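Local coordinates for protein cytochrome C (Marichromatium purpuratum 984, PDB 5LO9) that probably oxidises thiosulfate to tetrathionate, and may run the reverse reaction, passing electrons along its chain of c-type hemes, at residues L404-G412 with V419-P427. Numbering follows the deposited sequence.
Sequences LCHGAEGEG and VVFPPLWGP. With HEC (heme c), chain F; EDO (1,2-ethanediol), chain Q.
Cys405 and His406, the end of a CXXCH heme-binding motif, pack against the end of strand 418-421 and the loop that follows it, Phe421 to Trp425, in a cytochrome c-type domain, forming the proximal, histidine side of a heme c. The covalent link is direct: Cys405 SG lies 1.9 Å from heme CAC. His406 NE2 binds the iron at 2.1 Å, and Met450 supplies the other axial ligand. What fixes the rotation of the imidazole is its second nitrogen: His406 ND1 donates to Pro422 O at 2.9 Å, with the acceptor only 11° out of the ring plane and the bond lying in the carbonyl plane. This second-shell carbonyl would be expected to make the histidine a stronger electron donor to iron. Leu424 crosses the imidazole at about a right angle, its CD1 over one face, 3.8 Å from the ring centroid. Phe421 is sandwiched between Val420 CG1 on one face and Cys405 CB on the other, while Cys405 SG also sits over that second face. Farther from the heme, the turn Gly407-Gly410 meets the loop through Leu424 N, which donates to Gly410 O at 3.0 Å. Trp425 CG sits between the backbone N and the carbonyl carbon (chi1 63°), which lays the indole flat against this turn, its other neighbours including His473, stacked on it, and Tyr398. Replacing Trp425 by an alanine is likely to leave the Gly410 CA without the ring face it packs on and His473 without its stacking partner. Gly410 has positive phi, and a CB there would run into the indole; its CA lies over the six-membered ring of Trp425 in a CH-pi contact, 3.6 Å from the centroid and 10° off the normal.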
loop_
_atom_site.group_PDB
_atom_site.type_symbol
_atom_site.label_atom_id
_atom_site.label_comp_id
_atom_site.label_asym_id
_atom_site.label_seq_id
_atom_site.Cartn_x
_atom_site.Cartn_y
_atom_site.Cartn_z
ATOM N N LEU A 404 -1.877 25.973 29.802
ATOM C CA LEU A 404 -0.596 26.646 29.637
ATOM C C LEU A 404 -0.158 26.664 28.170
ATOM O O LEU A 404 0.428 27.646 27.692
ATOM C CB LEU A 404 0.445 25.953 30.529
ATOM C CG LEU A 404 1.880 26.464 30.536
ATOM C CD1 LEU A 404 2.049 27.788 31.320
ATOM C CD2 LEU A 404 2.734 25.373 31.108
ATOM N N CYS A 405 -0.370 25.554 27.469
ATOM C CA CYS A 405 -0.008 25.377 26.073
ATOM C C CYS A 405 -1.201 25.564 25.149
ATOM O O CYS A 405 -1.149 26.360 24.209
ATOM C CB CYS A 405 0.571 23.981 25.877
ATOM S SG CYS A 405 2.081 23.629 26.756
ATOM N N HIS A 406 -2.298 24.866 25.432
ATOM C CA HIS A 406 -3.428 24.884 24.531
ATOM C C HIS A 406 -4.328 26.103 24.692
ATOM O O HIS A 406 -5.215 26.291 23.850
ATOM C CB HIS A 406 -4.240 23.606 24.712
ATOM C CG HIS A 406 -3.505 22.395 24.251
ATOM N ND1 HIS A 406 -3.284 22.125 22.919
ATOM C CD2 HIS A 406 -2.916 21.390 24.941
ATOM C CE1 HIS A 406 -2.603 20.999 22.805
ATOM N NE2 HIS A 406 -2.364 20.533 24.019
ATOM N N GLY A 407 -4.134 26.919 25.725
ATOM C CA GLY A 407 -4.861 28.167 25.880
ATOM C C GLY A 407 -6.076 28.016 26.784
ATOM O O GLY A 407 -6.678 26.944 26.904
ATOM N N ALA A 408 -6.451 29.111 27.428
ATOM C CA ALA A 408 -7.588 29.070 28.339
ATOM C C ALA A 408 -8.882 28.707 27.618
ATOM O O ALA A 408 -9.773 28.067 28.199
ATOM C CB ALA A 408 -7.705 30.413 29.026
ATOM N N GLU A 409 -9.008 29.119 26.360
ATOM C CA GLU A 409 -10.176 28.827 25.548
ATOM C C GLU A 409 -9.871 27.841 24.423
ATOM O O GLU A 409 -10.485 27.891 23.358
ATOM C CB GLU A 409 -10.739 30.117 24.975
ATOM C CG GLU A 409 -11.335 31.087 25.998
ATOM C CD GLU A 409 -11.387 32.502 25.411
ATOM O OE1 GLU A 409 -10.315 33.167 25.351
ATOM O OE2 GLU A 409 -12.484 32.906 24.930
ATOM N N GLY A 410 -8.921 26.946 24.637
ATOM C CA GLY A 410 -8.585 25.954 23.639
ATOM C C GLY A 410 -8.063 26.513 22.326
ATOM O O GLY A 410 -7.914 25.757 21.359
ATOM N N GLU A 411 -7.736 27.807 22.277
ATOM C CA GLU A 411 -7.415 28.441 20.998
ATOM C C GLU A 411 -6.091 27.956 20.384
ATOM O O GLU A 411 -5.816 28.267 19.223
ATOM C CB GLU A 411 -7.394 29.980 21.157
ATOM C CG GLU A 411 -6.219 30.600 21.947
ATOM C CD GLU A 411 -6.439 30.710 23.457
ATOM O OE1 GLU A 411 -7.255 29.946 24.059
ATOM O OE2 GLU A 411 -5.760 31.590 24.022
ATOM N N GLY A 412 -5.270 27.225 21.120
ATOM C CA GLY A 412 -3.954 26.867 20.639
ATOM C C GLY A 412 -3.017 28.068 20.423
ATOM O O GLY A 412 -3.283 29.214 20.827
ATOM N N VAL A 419 1.928 25.501 13.479
ATOM C CA VAL A 419 1.177 25.083 14.657
ATOM C C VAL A 419 2.172 24.677 15.727
ATOM O O VAL A 419 2.824 23.641 15.608
ATOM C CB VAL A 419 0.225 23.915 14.368
ATOM C CG1 VAL A 419 -0.636 23.671 15.594
ATOM C CG2 VAL A 419 -0.666 24.176 13.170
ATOM N N VAL A 420 2.220 25.428 16.816
ATOM C CA VAL A 420 3.010 24.989 17.953
ATOM C C VAL A 420 2.155 24.166 18.896
ATOM O O VAL A 420 2.498 23.027 19.196
ATOM C CB VAL A 420 3.617 26.182 18.691
ATOM C CG1 VAL A 420 4.360 25.703 19.880
ATOM C CG2 VAL A 420 4.531 26.941 17.794
ATOM N N PHE A 421 1.040 24.727 19.350
ATOM C CA PHE A 421 0.119 24.034 20.249
ATOM C C PHE A 421 -1.234 23.984 19.567
ATOM O O PHE A 421 -1.837 25.042 19.312
ATOM C CB PHE A 421 0.014 24.738 21.600
ATOM C CG PHE A 421 1.332 24.957 22.234
ATOM C CD1 PHE A 421 2.177 23.878 22.449
ATOM C CD2 PHE A 421 1.753 26.232 22.591
ATOM C CE1 PHE A 421 3.412 24.054 23.017
ATOM C CE2 PHE A 421 3.023 26.440 23.148
ATOM C CZ PHE A 421 3.849 25.344 23.369
ATOM N N PRO A 422 -1.717 22.807 19.192
ATOM C CA PRO A 422 -2.913 22.728 18.395
ATOM C C PRO A 422 -4.119 23.249 19.148
ATOM O O PRO A 422 -4.303 22.937 20.331
ATOM C CB PRO A 422 -3.054 21.222 18.123
ATOM C CG PRO A 422 -1.716 20.680 18.310
ATOM C CD PRO A 422 -1.087 21.493 19.357
ATOM N N PRO A 423 -4.978 24.002 18.468
ATOM C CA PRO A 423 -6.337 24.276 18.960
ATOM C C PRO A 423 -7.117 22.999 19.207
ATOM O O PRO A 423 -7.163 22.121 18.353
ATOM C CB PRO A 423 -6.976 25.056 17.807
ATOM C CG PRO A 423 -5.886 25.485 16.958
ATOM C CD PRO A 423 -4.744 24.551 17.134
ATOM N N LEU A 424 -7.796 22.936 20.347
ATOM C CA LEU A 424 -8.532 21.751 20.735
ATOM C C LEU A 424 -10.032 21.887 20.584
ATOM O O LEU A 424 -10.750 20.888 20.738
ATOM C CB LEU A 424 -8.200 21.394 22.179
ATOM C CG LEU A 424 -6.722 21.202 22.486
ATOM C CD1 LEU A 424 -6.602 20.708 23.943
ATOM C CD2 LEU A 424 -6.052 20.215 21.509
ATOM N N TRP A 425 -10.526 23.093 20.365
ATOM C CA TRP A 425 -11.911 23.286 19.961
ATOM C C TRP A 425 -12.011 24.644 19.280
ATOM O O TRP A 425 -11.012 25.349 19.099
ATOM C CB TRP A 425 -12.881 23.142 21.137
ATOM C CG TRP A 425 -12.740 24.140 22.274
ATOM C CD1 TRP A 425 -13.284 25.382 22.333
ATOM C CD2 TRP A 425 -12.045 23.953 23.522
ATOM N NE1 TRP A 425 -12.969 25.989 23.524
ATOM C CE2 TRP A 425 -12.208 25.139 24.272
ATOM C CE3 TRP A 425 -11.290 22.911 24.068
ATOM C CZ2 TRP A 425 -11.638 25.323 25.527
ATOM C CZ3 TRP A 425 -10.722 23.097 25.323
ATOM C CH2 TRP A 425 -10.905 24.301 26.039
ATOM N N GLY A 426 -13.215 24.988 18.854
ATOM C CA GLY A 426 -13.390 26.185 18.076
ATOM C C GLY A 426 -13.150 25.963 16.613
ATOM O O GLY A 426 -12.852 24.854 16.169
ATOM N N PRO A 427 -13.262 27.033 15.830
ATOM C CA PRO A 427 -13.285 26.894 14.362
ATOM C C PRO A 427 -11.975 26.465 13.724
ATOM O O PRO A 427 -11.981 26.151 12.528
ATOM C CB PRO A 427 -13.686 28.297 13.885
ATOM C CG PRO A 427 -13.302 29.201 15.017
ATOM C CD PRO A 427 -13.550 28.406 16.255
HETATM FE FE HEC F . -1.346 18.762 24.406
HETATM C CHA HEC F . -1.271 17.781 21.057
HETATM C CHB HEC F . -4.583 17.497 24.769
HETATM C CHC HEC F . -1.180 19.388 27.808
HETATM C CHD HEC F . 1.632 20.601 23.939
HETATM N NA HEC F . -2.699 17.816 23.134
HETATM C C1A HEC F . -2.497 17.529 21.839
HETATM C C2A HEC F . -3.687 16.880 21.224
HETATM C C3A HEC F . -4.644 16.782 22.310
HETATM C C4A HEC F . -3.928 17.407 23.454
HETATM C CMA HEC F . -6.014 16.181 22.233
HETATM C CAA HEC F . -3.912 16.377 19.834
HETATM C CBA HEC F . -5.158 17.076 19.280
HETATM C CGA HEC F . -4.881 18.001 18.126
HETATM O O1A HEC F . -3.716 18.100 17.711
HETATM O O2A HEC F . -5.854 18.630 17.658
HETATM N NB HEC F . -2.650 18.481 25.994
HETATM C C1B HEC F . -3.877 17.979 25.952
HETATM C C2B HEC F . -4.521 17.921 27.283
HETATM C C3B HEC F . -3.512 18.471 28.183
HETATM C C4B HEC F . -2.385 18.764 27.268
HETATM C CMB HEC F . -5.887 17.437 27.609
HETATM C CAB HEC F . -3.574 18.657 29.676
HETATM C CBB HEC F . -3.786 17.290 30.281
HETATM N NC HEC F . -0.028 19.811 25.648
HETATM C C1C HEC F . -0.132 19.946 26.962
HETATM C C2C HEC F . 0.920 20.786 27.558
HETATM C C3C HEC F . 1.753 21.153 26.429
HETATM C C4C HEC F . 1.055 20.505 25.288
HETATM C CMC HEC F . 1.055 21.166 28.995
HETATM C CAC HEC F . 2.976 22.030 26.344
HETATM C CBC HEC F . 4.112 21.718 27.260
HETATM N ND HEC F . -0.055 19.101 22.803
HETATM C C1D HEC F . 1.068 19.835 22.811
HETATM C C2D HEC F . 1.744 19.813 21.486
HETATM C C3D HEC F . 0.898 18.973 20.656
HETATM C C4D HEC F . -0.184 18.583 21.569
HETATM C CMD HEC F . 3.005 20.473 21.063
HETATM C CAD HEC F . 1.120 18.639 19.222
HETATM C CBD HEC F . 2.220 17.581 19.193
HETATM C CGD HEC F . 3.198 17.794 18.045
HETATM O O1D HEC F . 3.115 18.763 17.271
HETATM O O2D HEC F . 4.117 16.980 17.911
HETATM C C1 EDO Q . -0.430 30.230 24.723
HETATM O O1 EDO Q . -1.585 29.395 24.489
HETATM C C2 EDO Q . 0.624 29.573 25.653
HETATM O O2 EDO Q . 1.944 30.206 25.656
#